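Local coordinates for Low molecular weight phosphotyrosine phosphatase family protein (Streptococcus pyogenes, PDB 5GOT), which removes phosphate from phosphotyrosine in proteins by hydrolysis, as a member of the low molecular weight protein tyrosine phosphatase family, at residues Gln100-Ser103 with Lys104-Leu107; Asn92-Met96 with Ser97-Trp101; Phe122-Thr125 with Tyr126-Arg130. One frame throughout, in Å; residues are numbered along the deposited sequence.

How the contacts relate
From the N-terminal side the chain first meets contact 2, where residues 97-101 fold back on 92-96 and close the C-terminal end of helix 87-96. Contact 1 leads the same loop into strand 105-107, an outermost strand of the parallel sheet. The two neither nest nor cross but overlap at Gln100 and Trp101, contact 1 beginning on the stretch where contact 2 ends, their centres about 8 Å apart; Asp102 and Ile105 pack on Lys94, so loop and strand lean on the preceding helix. Contact 3 closes no loop: it joins successive turns of helix 122-140, on the opposite side of the chain's centre, about 24 Å from contact 1 and 27 Å from contact 2, centre to centre.

Contact 1 of 3, residues Gln100-Ser103 with Lys104-Leu107; sequences QWDS and KIYL
The chain of Lys104 runs along the Trp101 side chain in the same direction, and its methylenes do most of the touching. Lys104 CG rests 3.6 Å from Trp101 CB, while CD and CE pass alongside CE3 of the indole. Lys104 NZ reaches the same part of the ring obliquely, 3.7 Å from CE3, but its N-H donors are engaged by the carbonyl oxygens of Phe76 and Phe79. The bend at chi3 (78°) turns the amine toward them, and a long, flexible chain can run past the indole and still bring its amine to two backbone oxygens.

Two backbone bonds set the turn. Lys104 N donates to Trp101 O at 2.9 Å, and Ile105 N to Asp102 O at 3.1 Å. Trp101 O is also approached closely by Lys104 CG, at 3.0 Å, in keeping with a lysine chi1 (20°) off the staggered positions. Both bonds are three-residue steps, as in a 3-10 helix. This short 3-10 turn brings the loop after helix 87-96 into strand 105-107, which lies next to strand 81-84 in the parallel sheet of the phosphatase fold; backbone hydrogen bonds of Lys104 with Ile82, and of Tyr106 with Ile82 and Gly84, continue the pairing.

Ser103 O is served by a water, which donates to it at 2.6 Å and is also hydrogen-bonded to Tyr106 OH at 2.8 Å. The phenol is thus tied to the turn through solvent, while its ring meets Trp136 nearly at right angles. Asp102 turns its carboxylate back along the loop, where OD2 accepts from His99 ND1. Ile105 sets CG1 3.7 Å from Trp101 O; a beta-branched residue suits a strand, and its apolar chain suits packing on Leu93, Lys94 and Phe76.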
ATOM      1  N   GLN A 100     -17.866  -9.045  -3.317  1.00 30.56           N
ATOM      2  CA  GLN A 100     -18.067  -8.974  -4.759  1.00 31.32           C
ATOM      3  C   GLN A 100     -16.766  -9.004  -5.548  1.00 33.01           C
ATOM      4  O   GLN A 100     -16.801  -9.226  -6.769  1.00 30.87           O
ATOM      5  CB  GLN A 100     -18.832  -7.703  -5.118  1.00 33.71           C
ATOM      6  CG  GLN A 100     -20.174  -7.558  -4.432  1.00 37.72           C
ATOM      7  CD  GLN A 100     -20.845  -6.224  -4.763  1.00 45.81           C
ATOM      8  OE1 GLN A 100     -21.057  -5.386  -3.879  1.00 44.46           O
ATOM      9  NE2 GLN A 100     -21.182  -6.024  -6.038  1.00 42.24           N
ATOM     10  N   TRP A 101     -15.628  -8.800  -4.879  1.00 26.18           N
ATOM     11  CA  TRP A 101     -14.339  -8.611  -5.526  1.00 29.89           C
ATOM     12  C   TRP A 101     -13.223  -9.373  -4.814  1.00 29.03           C
ATOM     13  O   TRP A 101     -12.070  -8.929  -4.826  1.00 25.25           O
ATOM     14  CB  TRP A 101     -13.964  -7.130  -5.555  1.00 30.76           C
ATOM     15  CG  TRP A 101     -15.035  -6.252  -6.095  1.00 33.46           C
ATOM     16  CD1 TRP A 101     -15.942  -5.501  -5.381  1.00 32.11           C
ATOM     17  CD2 TRP A 101     -15.318  -6.030  -7.471  1.00 33.90           C
ATOM     18  NE1 TRP A 101     -16.772  -4.820  -6.252  1.00 38.67           N
ATOM     19  CE2 TRP A 101     -16.408  -5.129  -7.538  1.00 37.78           C
ATOM     20  CE3 TRP A 101     -14.756  -6.503  -8.661  1.00 33.14           C
ATOM     21  CZ2 TRP A 101     -16.939  -4.698  -8.748  1.00 39.49           C
ATOM     22  CZ3 TRP A 101     -15.281  -6.061  -9.866  1.00 35.33           C
ATOM     23  CH2 TRP A 101     -16.360  -5.175  -9.899  1.00 38.70           C
ATOM     24  N   ASP A 102     -13.536 -10.504  -4.175  1.00 25.50           N
ATOM     25  CA  ASP A 102     -12.548 -11.108  -3.282  1.00 25.62           C
ATOM     26  C   ASP A 102     -11.280 -11.499  -4.024  1.00 24.06           C
ATOM     27  O   ASP A 102     -10.197 -11.508  -3.430  1.00 25.32           O
ATOM     28  CB  ASP A 102     -13.140 -12.316  -2.568  1.00 26.89           C
ATOM     29  CG  ASP A 102     -14.054 -11.923  -1.450  1.00 27.54           C
ATOM     30  OD1 ASP A 102     -14.184 -10.710  -1.194  1.00 27.09           O
ATOM     31  OD2 ASP A 102     -14.630 -12.820  -0.812  1.00 29.17           O
ATOM     32  N   SER A 103     -11.380 -11.799  -5.321  1.00 23.86           N
ATOM     33  CA  SER A 103     -10.201 -12.216  -6.065  1.00 25.26           C
ATOM     34  C   SER A 103      -9.260 -11.066  -6.404  1.00 23.28           C
ATOM     35  O   SER A 103      -8.142 -11.326  -6.868  1.00 24.32           O
ATOM     36  CB  SER A 103     -10.596 -12.952  -7.354  1.00 22.54           C
ATOM     37  OG  SER A 103     -10.996 -12.038  -8.349  1.00 28.39           O
ATOM     38  N   LYS A 104      -9.641  -9.809  -6.186  1.00 25.83           N
ATOM     39  CA  LYS A 104      -8.639  -8.751  -6.286  1.00 22.95           C
ATOM     40  C   LYS A 104      -8.045  -8.345  -4.937  1.00 24.10           C
ATOM     41  O   LYS A 104      -7.203  -7.443  -4.898  1.00 22.20           O
ATOM     42  CB  LYS A 104      -9.199  -7.515  -7.009  1.00 27.92           C
ATOM     43  CG  LYS A 104     -10.693  -7.394  -7.059  1.00 33.41           C
ATOM     44  CD  LYS A 104     -11.138  -6.051  -7.661  1.00 33.46           C
ATOM     45  CE  LYS A 104     -11.044  -6.014  -9.188  1.00 31.45           C
ATOM     46  NZ  LYS A 104     -11.640  -4.737  -9.723  1.00 28.14           N
ATOM     47  N   ILE A 105      -8.419  -9.000  -3.842  1.00 21.74           N
ATOM     48  CA  ILE A 105      -7.979  -8.586  -2.508  1.00 21.51           C
ATOM     49  C   ILE A 105      -6.902  -9.540  -1.999  1.00 24.56           C
ATOM     50  O   ILE A 105      -7.100 -10.764  -1.964  1.00 20.11           O
ATOM     51  CB  ILE A 105      -9.175  -8.498  -1.548  1.00 20.81           C
ATOM     52  CG1 ILE A 105     -10.163  -7.435  -2.083  1.00 22.98           C
ATOM     53  CG2 ILE A 105      -8.724  -8.148  -0.142  1.00 22.23           C
ATOM     54  CD1 ILE A 105     -11.454  -7.301  -1.285  1.00 26.38           C
ATOM     55  N   TYR A 106      -5.759  -8.968  -1.598  1.00 23.92           N
ATOM     56  CA  TYR A 106      -4.557  -9.699  -1.221  1.00 19.42           C
ATOM     57  C   TYR A 106      -4.027  -9.201   0.118  1.00 21.21           C
ATOM     58  O   TYR A 106      -4.223  -8.045   0.496  1.00 21.98           O
ATOM     59  CB  TYR A 106      -3.418  -9.523  -2.245  1.00 19.91           C
ATOM     60  CG  TYR A 106      -3.698  -9.997  -3.667  1.00 23.42           C
ATOM     61  CD1 TYR A 106      -4.471  -9.232  -4.534  1.00 22.91           C
ATOM     62  CD2 TYR A 106      -3.138 -11.179  -4.154  1.00 24.54           C
ATOM     63  CE1 TYR A 106      -4.714  -9.642  -5.836  1.00 22.31           C
ATOM     64  CE2 TYR A 106      -3.376 -11.601  -5.471  1.00 23.43           C
ATOM     65  CZ  TYR A 106      -4.158 -10.816  -6.300  1.00 24.01           C
ATOM     66  OH  TYR A 106      -4.415 -11.189  -7.607  1.00 27.51           O
ATOM     67  N   LEU A 107      -3.315 -10.078   0.813  1.00 19.04           N
ATOM     68  CA  LEU A 107      -2.543  -9.694   1.986  1.00 20.68           C
ATOM     69  C   LEU A 107      -1.146  -9.260   1.552  1.00 21.73           C
ATOM     70  O   LEU A 107      -0.479  -9.970   0.794  1.00 21.43           O
ATOM     71  CB  LEU A 107      -2.458 -10.859   2.972  1.00 20.74           C
ATOM     72  CG  LEU A 107      -1.694 -10.571   4.269  1.00 21.57           C
ATOM     73  CD1 LEU A 107      -2.403  -9.497   5.071  1.00 19.38           C
ATOM     74  CD2 LEU A 107      -1.577 -11.855   5.086  1.00 25.07           C
TER
HETATM   75  O   HOH W   1      -6.794 -11.196  -9.134  1.00 30.35           O

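Contact 2 of 3, residues Asn92-Met96 with Ser97-Trp101; sequences NLKEM and SQHQW
The imidazole of His99 has CB of Lys94 over one face, a CH-pi contact 4.1 Å from the ring centroid. Lys94 O lies over the same face, 3.8 Å above the plane and offset toward the rim, and Glu95 OE1 sits at the edge, tilted 26° from the ring plane. His99 NE2 donates to that oxygen at 2.8 Å, from above the carboxylate plane, with the two flat groups turned 71° apart. A bend at chi2 (-62°) folds the glutamate back to meet the ring. The other ring nitrogen is engaged by Asp102, so the ring's rotation is fixed; two carboxylates beside it would probably raise its pKa.

Ser97 suits the helix end because its small hydroxyl can replace a backbone donor: OG gives a hydrogen bond to Leu93 O at 2.8 Å, in the carbonyl plane, where Ser97 N makes only weak bonds to Leu93 O and Lys94 O. A water donates to Glu95 O and accepts from Gln98 NE2.

Gln98, with positive phi, is the C-prime residue. Gln98 N bonds to Glu95 O at 2.9 Å and His99 N to Lys94 O, also at 2.9 Å, the nested 5→2 and 6→1 pair of the Schellman motif that ends helix 87-96 and overlaps a type I' turn from Ser97 to Gln100.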
ATOM      1  N   ASN A  92     -11.874  -6.589   6.492  1.00 32.40           N
ATOM      2  CA  ASN A  92     -12.752  -5.434   6.370  1.00 32.08           C
ATOM      3  C   ASN A  92     -12.964  -5.053   4.915  1.00 33.88           C
ATOM      4  O   ASN A  92     -14.074  -4.667   4.531  1.00 30.78           O
ATOM      5  CB  ASN A  92     -12.189  -4.262   7.167  1.00 31.69           C
ATOM      6  CG  ASN A  92     -12.350  -4.454   8.653  1.00 35.56           C
ATOM      7  OD1 ASN A  92     -13.376  -4.955   9.107  1.00 40.53           O
ATOM      8  ND2 ASN A  92     -11.334  -4.074   9.421  1.00 33.30           N
ATOM      9  N   LEU A  93     -11.922  -5.179   4.084  1.00 32.42           N
ATOM     10  CA  LEU A  93     -12.084  -4.902   2.658  1.00 28.15           C
ATOM     11  C   LEU A  93     -13.133  -5.806   2.034  1.00 31.99           C
ATOM     12  O   LEU A  93     -13.889  -5.373   1.154  1.00 31.34           O
ATOM     13  CB  LEU A  93     -10.755  -5.063   1.927  1.00 27.96           C
ATOM     14  CG  LEU A  93      -9.814  -3.853   1.979  1.00 23.64           C
ATOM     15  CD1 LEU A  93      -8.402  -4.281   1.576  1.00 23.41           C
ATOM     16  CD2 LEU A  93     -10.323  -2.761   1.069  1.00 22.31           C
ATOM     17  N   LYS A  94     -13.191  -7.068   2.469  1.00 32.26           N
ATOM     18  CA  LYS A  94     -14.137  -8.003   1.870  1.00 33.99           C
ATOM     19  C   LYS A  94     -15.566  -7.729   2.337  1.00 33.34           C
ATOM     20  O   LYS A  94     -16.499  -7.770   1.527  1.00 36.99           O
ATOM     21  CB  LYS A  94     -13.717  -9.442   2.174  1.00 29.20           C
ATOM     22  CG  LYS A  94     -12.502  -9.914   1.368  1.00 26.81           C
ATOM     23  CD  LYS A  94     -12.087 -11.309   1.789  1.00 29.12           C
ATOM     24  CE  LYS A  94     -10.850 -11.784   1.047  1.00 26.87           C
ATOM     25  NZ  LYS A  94     -10.368 -13.070   1.590  1.00 26.87           N
ATOM     26  N   GLU A  95     -15.759  -7.418   3.624  1.00 34.48           N
ATOM     27  CA  GLU A  95     -17.119  -7.181   4.113  1.00 39.95           C
ATOM     28  C   GLU A  95     -17.688  -5.887   3.549  1.00 40.50           C
ATOM     29  O   GLU A  95     -18.832  -5.855   3.079  1.00 43.17           O
ATOM     30  CB  GLU A  95     -17.170  -7.147   5.646  1.00 39.27           C
ATOM     31  CG  GLU A  95     -16.270  -8.126   6.392  1.00 43.13           C
ATOM     32  CD  GLU A  95     -16.576  -9.601   6.129  1.00 53.27           C
ATOM     33  OE1 GLU A  95     -17.515  -9.946   5.350  1.00 54.76           O
ATOM     34  OE2 GLU A  95     -15.875 -10.467   6.723  1.00 51.32           O
ATOM     35  N   MET A  96     -16.902  -4.806   3.573  1.00 37.71           N
ATOM     36  CA  MET A  96     -17.421  -3.531   3.092  1.00 35.08           C
ATOM     37  C   MET A  96     -17.769  -3.575   1.611  1.00 35.36           C
ATOM     38  O   MET A  96     -18.600  -2.779   1.158  1.00 38.21           O
ATOM     39  CB  MET A  96     -16.429  -2.398   3.388  1.00 37.07           C
ATOM     40  CG  MET A  96     -15.137  -2.412   2.591  1.00 33.56           C
ATOM     41  SD  MET A  96     -13.977  -1.168   3.216  1.00 32.13           S
ATOM     42  CE  MET A  96     -14.902   0.358   2.912  1.00 28.34           C
ATOM     43  N   SER A  97     -17.191  -4.508   0.850  1.00 33.41           N
ATOM     44  CA  SER A  97     -17.561  -4.698  -0.548  1.00 36.54           C
ATOM     45  C   SER A  97     -18.474  -5.906  -0.766  1.00 33.45           C
ATOM     46  O   SER A  97     -18.684  -6.301  -1.918  1.00 33.91           O
ATOM     47  CB  SER A  97     -16.307  -4.831  -1.419  1.00 32.39           C
ATOM     48  OG  SER A  97     -15.564  -5.984  -1.062  1.00 32.87           O
ATOM     49  N   GLN A  98     -19.001  -6.507   0.308  1.00 34.34           N
ATOM     50  CA  GLN A  98     -19.910  -7.667   0.235  1.00 39.01           C
ATOM     51  C   GLN A  98     -19.354  -8.777  -0.650  1.00 36.09           C
ATOM     52  O   GLN A  98     -20.081  -9.420  -1.413  1.00 38.42           O
ATOM     53  CB  GLN A  98     -21.305  -7.268  -0.249  1.00 41.72           C
ATOM     54  CG  GLN A  98     -21.926  -6.118   0.501  1.00 40.31           C
ATOM     55  CD  GLN A  98     -21.902  -4.863  -0.329  1.00 46.68           C
ATOM     56  OE1 GLN A  98     -22.458  -4.835  -1.428  1.00 54.88           O
ATOM     57  NE2 GLN A  98     -21.241  -3.823   0.172  1.00 42.58           N
ATOM     58  N   HIS A  99     -18.049  -8.986  -0.565  1.00 34.96           N
ATOM     59  CA  HIS A  99     -17.393 -10.136  -1.175  1.00 30.20           C
ATOM     60  C   HIS A  99     -17.588 -10.189  -2.685  1.00 31.88           C
ATOM     61  O   HIS A  99     -17.476 -11.261  -3.286  1.00 36.50           O
ATOM     62  CB  HIS A  99     -17.878 -11.431  -0.522  1.00 32.93           C
ATOM     63  CG  HIS A  99     -17.463 -11.575   0.910  1.00 30.88           C
ATOM     64  ND1 HIS A  99     -16.284 -12.184   1.286  1.00 26.85           N
ATOM     65  CD2 HIS A  99     -18.074 -11.203   2.058  1.00 35.33           C
ATOM     66  CE1 HIS A  99     -16.188 -12.183   2.601  1.00 32.07           C
ATOM     67  NE2 HIS A  99     -17.259 -11.589   3.095  1.00 39.15           N
ATOM     68  N   GLN A 100     -17.866  -9.045  -3.317  1.00 30.56           N
ATOM     69  CA  GLN A 100     -18.067  -8.974  -4.759  1.00 31.32           C
ATOM     70  C   GLN A 100     -16.766  -9.004  -5.548  1.00 33.01           C
ATOM     71  O   GLN A 100     -16.801  -9.226  -6.769  1.00 30.87           O
ATOM     72  CB  GLN A 100     -18.832  -7.703  -5.118  1.00 33.71           C
ATOM     73  CG  GLN A 100     -20.174  -7.558  -4.432  1.00 37.72           C
ATOM     74  CD  GLN A 100     -20.845  -6.224  -4.763  1.00 45.81           C
ATOM     75  OE1 GLN A 100     -21.057  -5.386  -3.879  1.00 44.46           O
ATOM     76  NE2 GLN A 100     -21.182  -6.024  -6.038  1.00 42.24           N
ATOM     77  N   TRP A 101     -15.628  -8.800  -4.879  1.00 26.18           N
ATOM     78  CA  TRP A 101     -14.339  -8.611  -5.526  1.00 29.89           C
ATOM     79  C   TRP A 101     -13.223  -9.373  -4.814  1.00 29.03           C
ATOM     80  O   TRP A 101     -12.070  -8.929  -4.826  1.00 25.25           O
ATOM     81  CB  TRP A 101     -13.964  -7.130  -5.555  1.00 30.76           C
ATOM     82  CG  TRP A 101     -15.035  -6.252  -6.095  1.00 33.46           C
ATOM     83  CD1 TRP A 101     -15.942  -5.501  -5.381  1.00 32.11           C
ATOM     84  CD2 TRP A 101     -15.318  -6.030  -7.471  1.00 33.90           C
ATOM     85  NE1 TRP A 101     -16.772  -4.820  -6.252  1.00 38.67           N
ATOM     86  CE2 TRP A 101     -16.408  -5.129  -7.538  1.00 37.78           C
ATOM     87  CE3 TRP A 101     -14.756  -6.503  -8.661  1.00 33.14           C
ATOM     88  CZ2 TRP A 101     -16.939  -4.698  -8.748  1.00 39.49           C
ATOM     89  CZ3 TRP A 101     -15.281  -6.061  -9.866  1.00 35.33           C
ATOM     90  CH2 TRP A 101     -16.360  -5.175  -9.899  1.00 38.70           C
TER
HETATM   91  O   HOH W   2     -21.554  -4.154   2.887  1.00 47.16           O

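Contact 3 of 3, residues Phe122-Thr125 with Tyr126-Arg130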
ATOM      1  N   PHE A 122       8.885   2.515  13.076  1.00 23.04           N
ATOM      2  CA  PHE A 122       8.720   2.734  11.643  1.00 23.55           C
ATOM      3  C   PHE A 122       9.911   2.230  10.838  1.00 25.02           C
ATOM      4  O   PHE A 122       9.790   2.058   9.622  1.00 23.81           O
ATOM      5  CB  PHE A 122       8.470   4.212  11.360  1.00 23.93           C
ATOM      6  CG  PHE A 122       7.119   4.675  11.815  1.00 25.25           C
ATOM      7  CD1 PHE A 122       6.902   5.009  13.142  1.00 21.54           C
ATOM      8  CD2 PHE A 122       6.056   4.734  10.923  1.00 22.20           C
ATOM      9  CE1 PHE A 122       5.646   5.428  13.566  1.00 25.79           C
ATOM     10  CE2 PHE A 122       4.800   5.145  11.342  1.00 23.16           C
ATOM     11  CZ  PHE A 122       4.596   5.484  12.667  1.00 22.82           C
ATOM     12  N   GLU A 123      11.050   1.991  11.488  1.00 21.67           N
ATOM     13  CA  GLU A 123      12.172   1.340  10.819  1.00 24.67           C
ATOM     14  C   GLU A 123      11.838  -0.104  10.463  1.00 22.55           C
ATOM     15  O   GLU A 123      12.055  -0.536   9.326  1.00 24.18           O
ATOM     16  CB  GLU A 123      13.411   1.402  11.709  1.00 25.06           C
ATOM     17  CG  GLU A 123      14.555   0.513  11.250  1.00 28.25           C
ATOM     18  CD  GLU A 123      15.192   0.986   9.965  1.00 28.46           C
ATOM     19  OE1 GLU A 123      14.945   2.139   9.566  1.00 26.96           O
ATOM     20  OE2 GLU A 123      15.949   0.203   9.355  1.00 30.58           O
ATOM     21  N   GLU A 124      11.323  -0.870  11.432  1.00 23.21           N
ATOM     22  CA  GLU A 124      10.837  -2.220  11.150  1.00 26.26           C
ATOM     23  C   GLU A 124       9.802  -2.201  10.033  1.00 27.78           C
ATOM     24  O   GLU A 124       9.836  -3.042   9.126  1.00 24.73           O
ATOM     25  CB  GLU A 124      10.242  -2.854  12.411  1.00 26.11           C
ATOM     26  CG  GLU A 124       9.632  -4.266  12.173  1.00 32.08           C
ATOM     27  CD  GLU A 124       9.090  -4.938  13.447  1.00 35.92           C
ATOM     28  OE1 GLU A 124       8.354  -4.289  14.231  1.00 35.94           O
ATOM     29  OE2 GLU A 124       9.400  -6.130  13.665  1.00 46.79           O
ATOM     30  N   THR A 125       8.869  -1.243  10.093  1.00 24.34           N
ATOM     31  CA  THR A 125       7.844  -1.112   9.060  1.00 21.99           C
ATOM     32  C   THR A 125       8.479  -0.897   7.698  1.00 24.83           C
ATOM     33  O   THR A 125       8.109  -1.545   6.708  1.00 25.69           O
ATOM     34  CB  THR A 125       6.899   0.056   9.384  1.00 23.29           C
ATOM     35  OG1 THR A 125       6.348  -0.109  10.696  1.00 22.70           O
ATOM     36  CG2 THR A 125       5.761   0.132   8.364  1.00 20.54           C
ATOM     37  N   TYR A 126       9.440   0.021   7.627  1.00 22.81           N
ATOM     38  CA  TYR A 126      10.068   0.314   6.349  1.00 23.34           C
ATOM     39  C   TYR A 126      10.742  -0.924   5.780  1.00 23.17           C
ATOM     40  O   TYR A 126      10.559  -1.252   4.604  1.00 27.78           O
ATOM     41  CB  TYR A 126      11.073   1.457   6.496  1.00 26.31           C
ATOM     42  CG  TYR A 126      11.889   1.651   5.244  1.00 25.84           C
ATOM     43  CD1 TYR A 126      11.355   2.292   4.143  1.00 24.90           C
ATOM     44  CD2 TYR A 126      13.187   1.160   5.154  1.00 29.67           C
ATOM     45  CE1 TYR A 126      12.085   2.443   2.982  1.00 29.54           C
ATOM     46  CE2 TYR A 126      13.926   1.315   3.994  1.00 31.08           C
ATOM     47  CZ  TYR A 126      13.365   1.955   2.915  1.00 28.13           C
ATOM     48  OH  TYR A 126      14.093   2.118   1.764  1.00 35.11           O
ATOM     49  N   GLN A 127      11.525  -1.630   6.602  1.00 24.31           N
ATOM     50  CA  GLN A 127      12.248  -2.796   6.095  1.00 25.37           C
ATOM     51  C   GLN A 127      11.285  -3.855   5.566  1.00 24.79           C
ATOM     52  O   GLN A 127      11.538  -4.468   4.524  1.00 24.74           O
ATOM     53  CB  GLN A 127      13.147  -3.393   7.181  1.00 26.41           C
ATOM     54  CG  GLN A 127      14.224  -2.451   7.734  1.00 27.54           C
ATOM     55  CD  GLN A 127      15.195  -1.954   6.666  1.00 34.12           C
ATOM     56  OE1 GLN A 127      15.374  -2.583   5.617  1.00 33.30           O
ATOM     57  NE2 GLN A 127      15.830  -0.818   6.932  1.00 36.63           N
ATOM     58  N   LEU A 128      10.170  -4.081   6.267  1.00 22.06           N
ATOM     59  CA  LEU A 128       9.212  -5.093   5.811  1.00 25.88           C
ATOM     60  C   LEU A 128       8.421  -4.627   4.598  1.00 24.51           C
ATOM     61  O   LEU A 128       8.066  -5.443   3.733  1.00 23.88           O
ATOM     62  CB  LEU A 128       8.273  -5.465   6.954  1.00 22.54           C
ATOM     63  CG  LEU A 128       9.057  -6.147   8.066  1.00 31.28           C
ATOM     64  CD1 LEU A 128       8.232  -6.280   9.328  1.00 36.43           C
ATOM     65  CD2 LEU A 128       9.542  -7.507   7.579  1.00 29.95           C
ATOM     66  N   VAL A 129       8.107  -3.333   4.526  1.00 23.37           N
ATOM     67  CA  VAL A 129       7.395  -2.804   3.368  1.00 23.76           C
ATOM     68  C   VAL A 129       8.293  -2.843   2.145  1.00 24.57           C
ATOM     69  O   VAL A 129       7.860  -3.170   1.035  1.00 24.27           O
ATOM     70  CB  VAL A 129       6.916  -1.376   3.669  1.00 21.35           C
ATOM     71  CG1 VAL A 129       6.569  -0.633   2.383  1.00 20.74           C
ATOM     72  CG2 VAL A 129       5.738  -1.429   4.599  1.00 21.07           C
ATOM     73  N   ARG A 130       9.564  -2.505   2.348  1.00 26.50           N
ATOM     74  CA  ARG A 130      10.542  -2.478   1.271  1.00 27.76           C
ATOM     75  C   ARG A 130      10.756  -3.873   0.684  1.00 35.02           C
ATOM     76  O   ARG A 130      10.822  -4.034  -0.543  1.00 31.70           O
ATOM     77  CB  ARG A 130      11.844  -1.875   1.819  1.00 31.23           C
ATOM     78  CG  ARG A 130      13.086  -2.006   0.947  1.00 39.43           C
ATOM     79  CD  ARG A 130      13.042  -0.979  -0.128  1.00 50.39           C
ATOM     80  NE  ARG A 130      14.013  -1.261  -1.200  1.00 58.28           N
ATOM     81  CZ  ARG A 130      14.159  -0.495  -2.281  1.00 63.31           C
ATOM     82  NH1 ARG A 130      15.059  -0.841  -3.192  1.00 64.13           N
ATOM     83  NH2 ARG A 130      13.405   0.612  -2.427  1.00 56.31           N
TER
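Glu123 and Gln127, one helical turn apart, make the polar side-chain link of this contact: Gln127 NE2 donates to Glu123 OE2 at 2.6 Å, with an N-H...O angle of 158°. The oxygen lies near the amide plane, yet the amide comes to it from above the carboxylate plane. Both chains bend at chi2, which brings their ends together across the turn. The second carboxylate oxygen, Glu123 OE1, is hydrogen-bonded to Tyr58 OH, so a glutamate suits this place by meeting two partners at once, the phenol probably as a donor.

Backbone bonds form the regular i to i+4 series of an alpha helix, from Tyr126 N to Phe122 O at 2.9 Å through Gln127 N to Glu123 O and Leu128 N to Glu124 O, as far as Val129 N to Thr125 O at 2.8 Å. Thr125 also uses its hydroxyl, since OG1 bonds back to Asp121 O.

Apolar contacts run along the same spacing. Leu128 CD1 lies 3.8 Å from the aliphatic CG of Glu124, whose extended chain runs beside it. The methyls of Thr125 and Val129 face the same way, with CG2 to CG2 at 4.1 Å. Phe122, Thr125 and Tyr126 turn into the protein: the first two pack on helix 14-23 and Pro116, Tyr126 stacks its ring on that of Tyr58, and Phe122 and Tyr126 both touch Ile54 of helix 49-57.

The chemistry is therefore that of a helix start with one side packed into the core through aromatic and beta-branched residues, and with the carboxylate of Glu123 joining Gln127 to Tyr58.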